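Local coordinates for zona occludens toxin N-terminal domain-containing protein (Neisseria meningitidis MC58, PDB 2R2A) that probably binds a nucleoside triphosphate through the P-loop fold of this N-terminal domain, one part of a longer membrane protein of the zonular occludens toxin family, at residues M4-L9 against V144-H149; F44-G49 against V91-A96; T55-D60 against L72-M77; D98-R103 against P110-W115; L161-C166 against S175-S180. All coordinates share one frame; numbering follows the deposited sequence. Where two conformers were deposited one is given.

Interaction 1: M4-L9 against V144-H149; sequences MAEICL and VRKHYH
E6 meets K146 through its carboxylate: OE2 lies 3.5 Å from K146 CB, but K146 NZ stays too far off for a salt bridge and is bonded instead to Y148 OH. At I7 the backbone takes over, and its carbonyl oxygen accepts from R145 N at 3.0 Å. The I7 side chain crosses that of V144 at about a right angle, methyl to methyl. C8 turns SG toward the opposite side of the sheet from L9, where it rests 4.0 Å from K146 CE and comes obliquely to the Y148 ring, a sulfur-aromatic contact. L9 is gripped at both ends, L9 N donating to K146 O at 2.8 Å and L9 O accepting from Y148 N at 2.8 Å. L9 and H147 both hold CG anti to the backbone N (chi1 172° and 176°), which sets their side chains side by side; L9 CD2 then sits 3.6 Å above the centre of the H147 ring in a CH-pi contact. K146 N, by contrast, is buried without a partner in the model. Strand 7-11 lies between the parallel strands 125-130 and 144-152, while H147 and Y148 also meet strand 158-163, whose W163 ring reaches H147.

Interaction 2: F44-G49 against V91-A96; sequences FTNIKG and VIVDEA
The N46 carboxamide pairs with the D94 backbone through both OD1 and ND2. D94 N lies in the carboxamide plane, on a lone pair of N46 OD1 at 2.7 Å, and N46 ND2 returns a nearly straight bond to D94 O at 2.9 Å, so that two bonds fix the rotation of the group. The F44 ring is met obliquely by V91 CG2, 4.3 Å from F44 CD1, and also by the W80 ring. The strands run parallel, with I92 N bonded to F44 O. T45 carries its OG1 anti to the backbone N (chi1 -171°), where it donates to I92 O at 2.7 Å from above the carbonyl plane. The same T45 OG1 accepts from I47 N, an ST turn just past the end of strand 43-45. I47 CD1 packs 3.6 Å from I92 CG2, and I47 CG1 touches D94 CB. A run of buried aliphatic residues closing on D94 and E95 resembles a Walker B strand. With I47 touching T19 of the probable P-loop and the D94 side chain about 6 Å from a bound sulfate, probably from the crystallisation liquor, the arrangement is consistent with the nucleotide site of a P-loop NTPase.

Interaction 3: T55-D60 against L72-M77; sequences TYIETD and LSAHDM
E58 sits in parallel register with S73, its N donating to L72 O at 3.0 Å and its O accepting from A74 N at 2.6 Å. Nearer the start of the strands a water takes over, donating to Y56 O and accepting from L72 N. Past the paired residues, the H75 side chain adds a bond, NE2 donating to T59 O at 2.6 Å, in the imidazole plane but well above that of the carbonyl. This is the rim of the domain's sheet, with 72-73 as edge strand beside 55-58. S73 OG accepts from H75 N in an ST turn and is also bonded to L64 O. On the neighbouring strand, E58 bends at chi2 (47°), and its carboxylate bonds two residues back and two on, OE1 to Y56 OH and OE2 to D60 N through its anti lone pair. On the other face, that of I57 and L72, I57 CD1 lies 3.7 Å from CE of selenomethionine M77 and I57 CG2 meets L72 CB at 4.2 Å. Just beyond the strand pairing, T59 CG2 rests 3.8 Å from A74 CB.

Interaction 4: D98-R103 against P110-W115; sequences DVWPAR and PENVQW
W100 makes the one direct hydrogen bond between the segments, its NE1 donating to N112 O at 2.9 Å. The oxygen lies close to the indole plane, yet the donor stands 46° out of the carbonyl plane. A water donates to V99 O at 2.6 Å and accepts from N112 ND2 at 2.9 Å. The N112 amide is bonded beyond this pair as well, OD1 to Y78 N and ND2 to A74 O. Apolar packing centres on the W100 indole. V99 CG1, from the same segment, lies over one face, 3.4 Å above its centre, V113 CG2 meets its edge 3.7 Å from W100 CD1, and W115 comes up obliquely. The third kind of contact sets a proline ring carbon over a flat group: R103 and P110 reach toward each other tip to tip, and P110 CG stands 3.6 Å above the guanidinium plane, offset to its rim. A bend at chi3 (54°) brings NE of R103 against P110, while its NH2 is bonded to K108 O. P110 is the N-cap residue of helix 111-114. The whole is a loop packed onto the first turn of a short helix, after strand 90-93, which probably corresponds to the Walker B strand of a P-loop NTPase.

Interaction 5: L161-C166 against S175-S180; sequences LEWKIC and SSAFSS
W163 places CG beside the backbone N, anti to the carbonyl carbon (chi1 -59°), and its indole lies against A177. The methyl of A177 sits over one face of the indole, 3.5 Å from W163 CE2, a CH-pi contact offset toward the rim; L161 CB touches the same methyl at 3.8 Å. S176 reaches the indole edge, its OG 3.2 Å from W163 NE1, and both atoms are hydrogen-bonded to M173 O. Farther along, L161 CD2 closes to 3.2 Å from S179 OG. The backbones pair antiparallel: E162 and F178 form a hydrogen-bonded pair, with F178 N on a lone pair of E162 O at 3.0 Å and E162 N bonded less straight to F178 O at 2.9 Å, while L161 and S179 are the adjacent non-hydrogen-bonded pair. Strand 178-181 is the outermost strand at this end of the sheet. Strand 158-163 separates it from strand 144-152, where the W163 ring meets H147 and E162 touches K146 and Y148.

How the interactions relate
Four of the five contacts are slices of one sheet, in the order 3, 2, 1, 5 from one edge to the other. Interaction 3 adjoins interaction 2, centres about 9 Å apart, through backbone bonds from T45 to T55 and I57. Interaction 1 adjoins interaction 5, centres about 11 Å apart, where H147 pairs with W163 and H149 with L161. The two edge contacts, 3 and 5, have their centres about 30 Å apart. Interaction 4 lies off the sheet and touches two of the others, through V93 against V99 and W100 and through A74 O bonded to N112 ND2. Interaction 2 touches the probable P-loop through I47, while H147 of interaction 1 lies near it without touching.

Interaction 1: M4-L9 against V144-H149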
# COMPACT_ATOMS: atom_id res chain seq x y z
N MSE A 4 -3.21 16.37 2.29
CA MSE A 4 -4.06 15.32 2.94
C MSE A 4 -3.76 13.90 2.43
O MSE A 4 -2.95 13.70 1.51
CB MSE A 4 -5.55 15.62 2.76
CG MSE A 4 -6.13 16.63 3.76
SE MSE A 4 -8.01 16.92 3.32
CE MSE A 4 -8.93 16.10 4.86
N ALA A 5 -4.47 12.94 3.03
CA ALA A 5 -4.27 11.53 2.81
C ALA A 5 -4.44 11.15 1.34
O ALA A 5 -5.25 11.73 0.61
CB ALA A 5 -5.21 10.72 3.69
N GLU A 6 -3.67 10.16 0.91
CA GLU A 6 -3.86 9.65 -0.44
C GLU A 6 -3.66 8.13 -0.49
O GLU A 6 -3.26 7.52 0.51
CB GLU A 6 -2.95 10.42 -1.43
CG GLU A 6 -1.51 9.92 -1.49
CD GLU A 6 -0.70 10.55 -2.64
OE1 GLU A 6 -1.17 11.52 -3.26
OE2 GLU A 6 0.43 10.06 -2.90
N ILE A 7 -4.01 7.55 -1.64
CA ILE A 7 -3.76 6.14 -1.93
C ILE A 7 -2.67 6.03 -3.00
O ILE A 7 -2.77 6.59 -4.09
CB ILE A 7 -5.00 5.37 -2.42
CG1 ILE A 7 -6.13 5.48 -1.39
CG2 ILE A 7 -4.61 3.87 -2.70
CD1 ILE A 7 -7.40 4.73 -1.79
N CYS A 8 -1.63 5.29 -2.64
CA CYS A 8 -0.45 5.09 -3.47
C CYS A 8 -0.37 3.61 -3.84
O CYS A 8 -0.47 2.73 -2.96
CB CYS A 8 0.80 5.51 -2.69
SG CYS A 8 2.35 5.16 -3.56
N LEU A 9 -0.15 3.35 -5.12
CA LEU A 9 -0.01 1.99 -5.65
C LEU A 9 1.46 1.70 -6.05
O LEU A 9 2.10 2.53 -6.72
CB LEU A 9 -0.93 1.82 -6.84
CG LEU A 9 -0.84 0.54 -7.69
CD1 LEU A 9 -1.15 -0.73 -6.87
CD2 LEU A 9 -1.78 0.62 -8.89
N VAL A 144 -6.51 5.95 -6.77
CA VAL A 144 -5.05 6.05 -6.66
C VAL A 144 -4.62 7.40 -7.20
O VAL A 144 -5.10 7.81 -8.26
CB VAL A 144 -4.35 4.91 -7.48
CG1 VAL A 144 -2.82 5.18 -7.60
CG2 VAL A 144 -4.67 3.56 -6.85
N ARG A 145 -3.75 8.09 -6.47
CA ARG A 145 -3.22 9.41 -6.89
C ARG A 145 -1.69 9.40 -7.05
O ARG A 145 -1.08 10.41 -7.39
CB ARG A 145 -3.67 10.52 -5.93
CG ARG A 145 -5.12 10.91 -6.16
CD ARG A 145 -5.46 12.24 -5.44
NE ARG A 145 -6.90 12.42 -5.27
CZ ARG A 145 -7.64 13.34 -5.90
NH1 ARG A 145 -7.08 14.19 -6.76
NH2 ARG A 145 -8.95 13.40 -5.66
N LYS A 146 -1.07 8.24 -6.80
CA LYS A 146 0.35 8.04 -7.10
C LYS A 146 0.58 6.55 -7.41
O LYS A 146 0.23 5.68 -6.63
CB LYS A 146 1.25 8.55 -5.96
CG LYS A 146 2.77 8.28 -6.18
CD LYS A 146 3.67 9.24 -5.37
CE LYS A 146 3.89 8.82 -3.88
NZ LYS A 146 5.19 9.38 -3.21
N HIS A 147 1.15 6.25 -8.57
CA HIS A 147 1.41 4.85 -8.94
C HIS A 147 2.88 4.73 -9.30
O HIS A 147 3.35 5.46 -10.13
CB HIS A 147 0.47 4.46 -10.09
CG HIS A 147 0.64 3.08 -10.67
ND1 HIS A 147 1.36 2.06 -10.09
CD2 HIS A 147 0.08 2.55 -11.79
CE1 HIS A 147 1.25 0.96 -10.82
NE2 HIS A 147 0.48 1.24 -11.86
N TYR A 148 3.63 3.89 -8.56
CA TYR A 148 5.00 3.56 -8.96
C TYR A 148 5.02 2.16 -9.48
O TYR A 148 4.39 1.26 -8.89
CB TYR A 148 5.90 3.54 -7.72
CG TYR A 148 6.15 4.87 -7.09
CD1 TYR A 148 6.84 5.88 -7.75
CD2 TYR A 148 5.73 5.10 -5.79
CE1 TYR A 148 7.12 7.12 -7.09
CE2 TYR A 148 5.97 6.30 -5.15
CZ TYR A 148 6.67 7.31 -5.80
OH TYR A 148 6.91 8.50 -5.11
N HIS A 149 5.73 1.95 -10.57
CA HIS A 149 5.90 0.59 -11.06
C HIS A 149 7.41 0.38 -11.29
O HIS A 149 8.11 1.26 -11.86
CB HIS A 149 5.16 0.41 -12.39
CG HIS A 149 5.39 -0.95 -12.99
ND1 HIS A 149 4.65 -2.06 -12.62
CD2 HIS A 149 6.29 -1.39 -13.91
CE1 HIS A 149 5.08 -3.12 -13.30
NE2 HIS A 149 6.10 -2.74 -14.05

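Interaction 2: F44-G49 against V91-A96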
# COMPACT_ATOMS: atom_id res chain seq x y z
N PHE A 44 -0.36 0.32 10.09
CA PHE A 44 -0.96 -1.03 10.01
C PHE A 44 -0.36 -1.69 8.79
O PHE A 44 -0.35 -1.09 7.71
CB PHE A 44 -2.48 -0.94 9.86
CG PHE A 44 -3.18 -0.33 11.07
CD1 PHE A 44 -3.53 1.02 11.08
CD2 PHE A 44 -3.53 -1.13 12.15
CE1 PHE A 44 -4.19 1.58 12.20
CE2 PHE A 44 -4.17 -0.58 13.28
CZ PHE A 44 -4.50 0.78 13.29
N THR A 45 0.15 -2.90 8.93
CA THR A 45 0.68 -3.58 7.75
C THR A 45 0.68 -5.07 7.92
O THR A 45 0.56 -5.56 9.03
CB THR A 45 2.08 -3.03 7.34
OG1 THR A 45 2.48 -3.56 6.07
CG2 THR A 45 3.14 -3.34 8.40
N ASN A 46 0.78 -5.78 6.79
CA ASN A 46 0.97 -7.24 6.80
C ASN A 46 2.41 -7.61 6.40
O ASN A 46 2.71 -8.79 6.25
CB ASN A 46 -0.06 -7.94 5.87
CG ASN A 46 0.07 -7.54 4.40
OD1 ASN A 46 0.40 -6.40 4.09
ND2 ASN A 46 -0.19 -8.49 3.49
N ILE A 47 3.28 -6.61 6.19
CA ILE A 47 4.66 -6.90 5.77
C ILE A 47 5.43 -7.59 6.89
O ILE A 47 5.49 -7.06 7.99
CB ILE A 47 5.42 -5.65 5.32
CG1 ILE A 47 4.86 -5.12 3.97
CG2 ILE A 47 6.90 -5.97 5.10
CD1 ILE A 47 5.31 -3.73 3.70
N LYS A 48 6.02 -8.75 6.60
CA LYS A 48 6.72 -9.54 7.63
C LYS A 48 8.19 -9.13 7.67
O LYS A 48 8.77 -8.78 6.64
CB LYS A 48 6.64 -11.05 7.36
CG LYS A 48 5.23 -11.65 7.37
CD LYS A 48 4.84 -12.10 8.77
CE LYS A 48 3.44 -12.75 8.80
NZ LYS A 48 3.11 -13.31 10.16
N GLY A 49 8.77 -9.14 8.86
CA GLY A 49 10.18 -8.86 9.01
C GLY A 49 10.47 -7.39 9.09
O GLY A 49 11.64 -6.99 9.10
N VAL A 91 -1.79 2.80 6.26
CA VAL A 91 -2.06 1.39 6.09
C VAL A 91 -1.21 0.94 4.90
O VAL A 91 -1.24 1.61 3.89
CB VAL A 91 -3.56 1.16 5.76
CG1 VAL A 91 -3.81 -0.27 5.39
CG2 VAL A 91 -4.49 1.59 6.96
N ILE A 92 -0.43 -0.13 5.04
CA ILE A 92 0.41 -0.63 3.93
C ILE A 92 0.05 -2.10 3.73
O ILE A 92 0.23 -2.93 4.66
CB ILE A 92 1.94 -0.52 4.24
CG1 ILE A 92 2.30 0.95 4.57
CG2 ILE A 92 2.80 -1.15 3.11
CD1 ILE A 92 3.69 1.13 5.28
N VAL A 93 -0.47 -2.43 2.55
CA VAL A 93 -0.99 -3.77 2.36
C VAL A 93 -0.14 -4.39 1.25
O VAL A 93 -0.16 -3.94 0.12
CB VAL A 93 -2.50 -3.76 2.03
CG1 VAL A 93 -2.98 -5.14 1.66
CG2 VAL A 93 -3.32 -3.25 3.26
N ASP A 94 0.65 -5.39 1.61
CA ASP A 94 1.42 -6.13 0.61
C ASP A 94 0.50 -7.20 -0.03
O ASP A 94 -0.37 -7.81 0.65
CB ASP A 94 2.65 -6.75 1.27
CG ASP A 94 3.61 -7.36 0.26
OD1 ASP A 94 3.71 -6.80 -0.85
OD2 ASP A 94 4.25 -8.37 0.57
N GLU A 95 0.69 -7.44 -1.32
CA GLU A 95 -0.14 -8.39 -2.10
C GLU A 95 -1.62 -8.05 -1.86
O GLU A 95 -2.40 -8.88 -1.41
CB GLU A 95 0.19 -9.86 -1.76
CG GLU A 95 1.60 -10.34 -2.30
CD GLU A 95 1.80 -10.21 -3.86
OE1 GLU A 95 1.21 -10.95 -4.65
OE2 GLU A 95 2.59 -9.34 -4.30
N ALA A 96 -1.96 -6.81 -2.17
CA ALA A 96 -3.24 -6.23 -1.81
C ALA A 96 -4.45 -6.88 -2.47
O ALA A 96 -5.58 -6.59 -2.06
CB ALA A 96 -3.24 -4.72 -2.13

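Interaction 3: T55-D60 against L72-M77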
# COMPACT_ATOMS: atom_id res chain seq x y z
N THR A 55 1.38 -2.15 13.63
CA THR A 55 0.38 -3.12 14.02
C THR A 55 0.12 -4.08 12.87
O THR A 55 -0.16 -3.62 11.76
CB THR A 55 -0.90 -2.41 14.40
OG1 THR A 55 -0.61 -1.53 15.49
CG2 THR A 55 -1.96 -3.40 14.80
N TYR A 56 0.22 -5.38 13.14
CA TYR A 56 -0.05 -6.42 12.13
C TYR A 56 -1.53 -6.49 11.77
O TYR A 56 -2.40 -6.50 12.64
CB TYR A 56 0.42 -7.80 12.61
CG TYR A 56 0.19 -8.91 11.59
CD1 TYR A 56 -0.85 -9.83 11.75
CD2 TYR A 56 1.01 -9.03 10.45
CE1 TYR A 56 -1.07 -10.84 10.84
CE2 TYR A 56 0.79 -10.06 9.51
CZ TYR A 56 -0.26 -10.95 9.72
OH TYR A 56 -0.51 -11.96 8.82
N ILE A 57 -1.79 -6.56 10.46
CA ILE A 57 -3.13 -6.88 9.97
C ILE A 57 -3.14 -8.19 9.15
O ILE A 57 -2.26 -8.41 8.30
CB ILE A 57 -3.76 -5.70 9.17
CG1 ILE A 57 -2.86 -5.23 8.01
CG2 ILE A 57 -4.03 -4.54 10.10
CD1 ILE A 57 -3.50 -4.11 7.12
N GLU A 58 -4.13 -9.04 9.42
CA GLU A 58 -4.30 -10.31 8.72
C GLU A 58 -5.06 -10.12 7.41
O GLU A 58 -6.20 -9.63 7.41
CB GLU A 58 -5.06 -11.34 9.59
CG GLU A 58 -5.15 -12.74 8.98
CD GLU A 58 -3.79 -13.22 8.47
OE1 GLU A 58 -2.87 -13.43 9.29
OE2 GLU A 58 -3.63 -13.34 7.23
N THR A 59 -4.44 -10.50 6.30
CA THR A 59 -5.08 -10.36 5.00
C THR A 59 -5.67 -11.66 4.44
O THR A 59 -6.39 -11.61 3.41
CB THR A 59 -4.11 -9.76 3.94
OG1 THR A 59 -2.98 -10.61 3.80
CG2 THR A 59 -3.66 -8.38 4.37
N ASP A 60 -5.39 -12.79 5.08
CA ASP A 60 -5.94 -14.07 4.61
C ASP A 60 -7.30 -14.29 5.27
O ASP A 60 -7.38 -14.54 6.47
CB ASP A 60 -4.99 -15.24 4.89
CG ASP A 60 -5.47 -16.58 4.29
OD1 ASP A 60 -6.65 -16.71 3.90
OD2 ASP A 60 -4.65 -17.51 4.21
N LEU A 72 -6.47 -7.95 14.43
CA LEU A 72 -7.12 -7.22 13.37
C LEU A 72 -7.04 -7.96 12.04
O LEU A 72 -5.99 -8.49 11.65
CB LEU A 72 -6.51 -5.84 13.19
CG LEU A 72 -6.67 -4.76 14.25
CD1 LEU A 72 -5.98 -3.51 13.71
CD2 LEU A 72 -8.13 -4.48 14.56
N SER A 73 -8.19 -8.00 11.37
CA SER A 73 -8.27 -8.52 10.04
C SER A 73 -8.28 -7.33 9.09
O SER A 73 -8.89 -6.29 9.40
CB SER A 73 -9.55 -9.34 9.88
OG SER A 73 -9.72 -9.70 8.51
N ALA A 74 -7.63 -7.47 7.92
CA ALA A 74 -7.73 -6.41 6.93
C ALA A 74 -9.16 -6.35 6.39
O ALA A 74 -9.56 -5.34 5.78
CB ALA A 74 -6.72 -6.64 5.77
N HIS A 75 -9.92 -7.43 6.61
CA HIS A 75 -11.20 -7.61 5.94
C HIS A 75 -12.35 -6.82 6.53
O HIS A 75 -13.32 -6.56 5.83
CB HIS A 75 -11.51 -9.10 5.72
CG HIS A 75 -10.52 -9.77 4.82
ND1 HIS A 75 -10.64 -9.77 3.45
CD2 HIS A 75 -9.35 -10.40 5.09
CE1 HIS A 75 -9.61 -10.40 2.91
NE2 HIS A 75 -8.80 -10.78 3.89
N ASP A 76 -12.24 -6.41 7.80
CA ASP A 76 -13.22 -5.49 8.33
C ASP A 76 -12.58 -4.16 8.73
O ASP A 76 -12.96 -3.57 9.72
CB ASP A 76 -13.99 -6.11 9.51
CG ASP A 76 -13.09 -6.60 10.62
OD1 ASP A 76 -11.85 -6.40 10.56
OD2 ASP A 76 -13.63 -7.18 11.59
N MSE A 77 -11.62 -3.70 7.91
CA MSE A 77 -10.95 -2.43 8.12
C MSE A 77 -11.96 -1.29 8.16
O MSE A 77 -11.78 -0.33 8.89
CB MSE A 77 -9.95 -2.16 6.99
CG MSE A 77 -8.95 -1.02 7.28
SE MSE A 77 -7.64 -0.89 5.83
CE MSE A 77 -6.68 -2.54 6.12
O HOH W 1 -3.53 -7.01 14.86

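Interaction 4: D98-R103 against P110-W115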
# COMPACT_ATOMS: atom_id res chain seq x y z
N ASP A 98 -5.31 -9.67 -2.10
CA ASP A 98 -5.88 -10.52 -1.04
C ASP A 98 -7.01 -9.82 -0.27
O ASP A 98 -7.82 -10.51 0.38
CB ASP A 98 -4.78 -10.96 -0.06
CG ASP A 98 -3.80 -11.91 -0.71
OD1 ASP A 98 -4.09 -12.43 -1.82
OD2 ASP A 98 -2.71 -12.13 -0.14
N VAL A 99 -7.04 -8.50 -0.32
CA VAL A 99 -8.03 -7.71 0.45
C VAL A 99 -9.04 -7.09 -0.51
O VAL A 99 -10.25 -7.11 -0.24
CB VAL A 99 -7.37 -6.55 1.23
CG1 VAL A 99 -8.40 -5.82 2.08
CG2 VAL A 99 -6.21 -7.04 2.06
N TRP A 100 -8.53 -6.54 -1.63
CA TRP A 100 -9.30 -5.76 -2.59
C TRP A 100 -9.07 -6.29 -4.01
O TRP A 100 -8.49 -5.60 -4.85
CB TRP A 100 -8.88 -4.28 -2.53
CG TRP A 100 -9.18 -3.64 -1.18
CD1 TRP A 100 -10.41 -3.48 -0.61
CD2 TRP A 100 -8.24 -3.11 -0.25
NE1 TRP A 100 -10.29 -2.88 0.62
CE2 TRP A 100 -8.97 -2.60 0.85
CE3 TRP A 100 -6.84 -2.96 -0.26
CZ2 TRP A 100 -8.36 -2.03 1.96
CZ3 TRP A 100 -6.24 -2.35 0.83
CH2 TRP A 100 -7.00 -1.89 1.93
N PRO A 101 -9.51 -7.54 -4.28
CA PRO A 101 -9.32 -8.12 -5.60
C PRO A 101 -10.22 -7.43 -6.64
O PRO A 101 -11.24 -6.82 -6.26
CB PRO A 101 -9.80 -9.59 -5.42
CG PRO A 101 -10.79 -9.52 -4.28
CD PRO A 101 -10.24 -8.46 -3.37
N ALA A 102 -9.85 -7.55 -7.91
CA ALA A 102 -10.77 -7.20 -9.00
C ALA A 102 -12.13 -7.94 -8.80
O ALA A 102 -12.15 -9.11 -8.36
CB ALA A 102 -10.17 -7.58 -10.31
N ARG A 103 -13.25 -7.27 -9.13
CA ARG A 103 -14.60 -7.87 -9.00
C ARG A 103 -15.40 -7.81 -10.31
O ARG A 103 -15.07 -7.03 -11.17
CB ARG A 103 -15.36 -7.15 -7.89
CG ARG A 103 -14.82 -7.45 -6.51
CD ARG A 103 -15.61 -6.70 -5.41
NE ARG A 103 -17.07 -6.93 -5.44
CZ ARG A 103 -17.74 -7.98 -4.93
NH1 ARG A 103 -17.13 -9.00 -4.33
NH2 ARG A 103 -19.07 -8.00 -5.01
N PRO A 110 -18.66 -4.16 -1.86
CA PRO A 110 -18.55 -4.60 -0.47
C PRO A 110 -18.28 -3.44 0.48
O PRO A 110 -17.75 -2.42 0.07
CB PRO A 110 -17.34 -5.53 -0.47
CG PRO A 110 -17.07 -5.85 -1.90
CD PRO A 110 -17.53 -4.66 -2.67
N GLU A 111 -18.65 -3.62 1.75
CA GLU A 111 -18.42 -2.59 2.74
C GLU A 111 -16.94 -2.23 2.88
O GLU A 111 -16.61 -1.06 3.05
CB GLU A 111 -18.99 -3.02 4.08
CG GLU A 111 -20.49 -2.88 4.15
CD GLU A 111 -20.97 -2.89 5.56
OE1 GLU A 111 -20.66 -1.92 6.30
OE2 GLU A 111 -21.65 -3.87 5.93
N ASN A 112 -16.06 -3.23 2.78
CA ASN A 112 -14.60 -2.99 2.89
C ASN A 112 -13.96 -2.25 1.70
O ASN A 112 -12.79 -1.85 1.74
CB ASN A 112 -13.82 -4.27 3.22
CG ASN A 112 -12.52 -3.96 3.97
OD1 ASN A 112 -12.52 -3.15 4.90
ND2 ASN A 112 -11.42 -4.61 3.58
N VAL A 113 -14.75 -2.04 0.66
CA VAL A 113 -14.37 -1.19 -0.47
C VAL A 113 -15.08 0.16 -0.40
O VAL A 113 -14.45 1.17 -0.70
CB VAL A 113 -14.69 -1.89 -1.84
CG1 VAL A 113 -14.50 -0.95 -3.05
CG2 VAL A 113 -13.86 -3.17 -2.02
N GLN A 114 -16.37 0.17 -0.02
CA GLN A 114 -17.20 1.39 -0.05
C GLN A 114 -16.57 2.58 0.69
O GLN A 114 -16.75 3.74 0.30
CB GLN A 114 -18.60 1.13 0.55
CG GLN A 114 -19.46 0.17 -0.27
CD GLN A 114 -20.87 -0.00 0.24
OE1 GLN A 114 -21.15 0.11 1.43
NE2 GLN A 114 -21.78 -0.31 -0.68
N TRP A 115 -15.88 2.27 1.78
CA TRP A 115 -15.31 3.31 2.66
C TRP A 115 -14.10 4.02 2.07
O TRP A 115 -13.75 5.11 2.50
CB TRP A 115 -14.94 2.71 4.02
CG TRP A 115 -13.72 1.88 4.01
CD1 TRP A 115 -13.64 0.56 3.67
CD2 TRP A 115 -12.39 2.29 4.35
NE1 TRP A 115 -12.34 0.12 3.77
CE2 TRP A 115 -11.55 1.16 4.17
CE3 TRP A 115 -11.81 3.50 4.75
CZ2 TRP A 115 -10.17 1.20 4.42
CZ3 TRP A 115 -10.43 3.54 5.00
CH2 TRP A 115 -9.63 2.39 4.82
O HOH W 2 -11.70 -6.94 1.87

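Interaction 5: L161-C166 against S175-S180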
# COMPACT_ATOMS: atom_id res chain seq x y z
N LEU A 161 8.92 3.83 -12.66
CA LEU A 161 7.95 4.59 -13.48
C LEU A 161 6.96 5.19 -12.50
O LEU A 161 6.49 4.50 -11.55
CB LEU A 161 7.25 3.65 -14.47
CG LEU A 161 8.15 2.83 -15.45
CD1 LEU A 161 7.26 1.95 -16.32
CD2 LEU A 161 8.94 3.79 -16.33
N GLU A 162 6.61 6.44 -12.74
CA GLU A 162 5.67 7.12 -11.85
C GLU A 162 4.55 7.83 -12.63
O GLU A 162 4.82 8.58 -13.58
CB GLU A 162 6.39 8.17 -11.00
CG GLU A 162 5.46 8.77 -9.97
CD GLU A 162 6.02 9.98 -9.25
OE1 GLU A 162 7.26 10.18 -9.21
OE2 GLU A 162 5.18 10.72 -8.70
N TRP A 163 3.32 7.60 -12.18
CA TRP A 163 2.16 8.31 -12.72
C TRP A 163 1.38 8.92 -11.57
O TRP A 163 1.56 8.52 -10.41
CB TRP A 163 1.22 7.36 -13.48
CG TRP A 163 1.81 6.61 -14.66
CD1 TRP A 163 1.76 6.96 -15.98
CD2 TRP A 163 2.43 5.33 -14.60
NE1 TRP A 163 2.35 5.98 -16.76
CE2 TRP A 163 2.77 4.97 -15.94
CE3 TRP A 163 2.78 4.46 -13.54
CZ2 TRP A 163 3.44 3.77 -16.24
CZ3 TRP A 163 3.42 3.25 -13.84
CH2 TRP A 163 3.75 2.92 -15.19
N LYS A 164 0.47 9.85 -11.90
CA LYS A 164 -0.38 10.50 -10.92
C LYS A 164 -1.75 9.82 -10.83
O LYS A 164 -2.64 10.27 -10.08
CB LYS A 164 -0.57 11.99 -11.29
CG LYS A 164 0.70 12.80 -11.29
CD LYS A 164 1.39 12.76 -9.95
CE LYS A 164 2.19 14.05 -9.72
NZ LYS A 164 3.24 13.88 -8.65
N ILE A 165 -1.93 8.76 -11.61
CA ILE A 165 -3.14 7.96 -11.55
C ILE A 165 -2.70 6.51 -11.71
O ILE A 165 -1.53 6.24 -11.98
CB ILE A 165 -4.19 8.35 -12.64
CG1 ILE A 165 -3.68 8.01 -14.06
CG2 ILE A 165 -4.60 9.82 -12.48
CD1 ILE A 165 -4.72 8.41 -15.17
N CYS A 166 -3.63 5.57 -11.51
CA CYS A 166 -3.31 4.17 -11.74
C CYS A 166 -3.11 3.92 -13.24
O CYS A 166 -3.98 4.23 -14.06
CB CYS A 166 -4.39 3.25 -11.15
SG CYS A 166 -4.08 1.52 -11.52
N SER A 175 5.71 5.35 -21.58
CA SER A 175 5.86 6.63 -22.25
C SER A 175 5.12 7.82 -21.63
O SER A 175 5.51 8.96 -21.87
CB SER A 175 5.53 6.53 -23.75
OG SER A 175 4.12 6.38 -23.93
N SER A 176 4.08 7.59 -20.82
CA SER A 176 3.43 8.69 -20.10
C SER A 176 3.90 8.83 -18.64
O SER A 176 3.42 9.70 -17.90
CB SER A 176 1.92 8.58 -20.17
OG SER A 176 1.43 7.44 -19.49
N ALA A 177 4.82 7.97 -18.23
CA ALA A 177 5.39 7.99 -16.87
C ALA A 177 6.57 8.94 -16.77
O ALA A 177 7.22 9.26 -17.77
CB ALA A 177 5.83 6.57 -16.48
N PHE A 178 6.89 9.34 -15.55
CA PHE A 178 8.14 9.95 -15.24
C PHE A 178 9.04 8.77 -14.82
O PHE A 178 8.70 8.05 -13.88
CB PHE A 178 7.99 10.94 -14.10
CG PHE A 178 7.55 12.33 -14.51
CD1 PHE A 178 6.72 12.55 -15.65
CD2 PHE A 178 7.92 13.42 -13.76
CE1 PHE A 178 6.32 13.84 -16.01
CE2 PHE A 178 7.52 14.71 -14.11
CZ PHE A 178 6.74 14.92 -15.26
N SER A 179 10.19 8.65 -15.47
CA SER A 179 11.08 7.52 -15.26
C SER A 179 12.26 8.04 -14.45
O SER A 179 12.85 9.09 -14.82
CB SER A 179 11.61 7.08 -16.64
OG SER A 179 10.67 6.26 -17.31
N SER A 180 12.62 7.29 -13.40
CA SER A 180 13.86 7.55 -12.66
C SER A 180 14.56 6.25 -12.31
O SER A 180 13.97 5.15 -12.33
CB SER A 180 13.59 8.39 -11.39
OG SER A 180 12.66 7.73 -10.56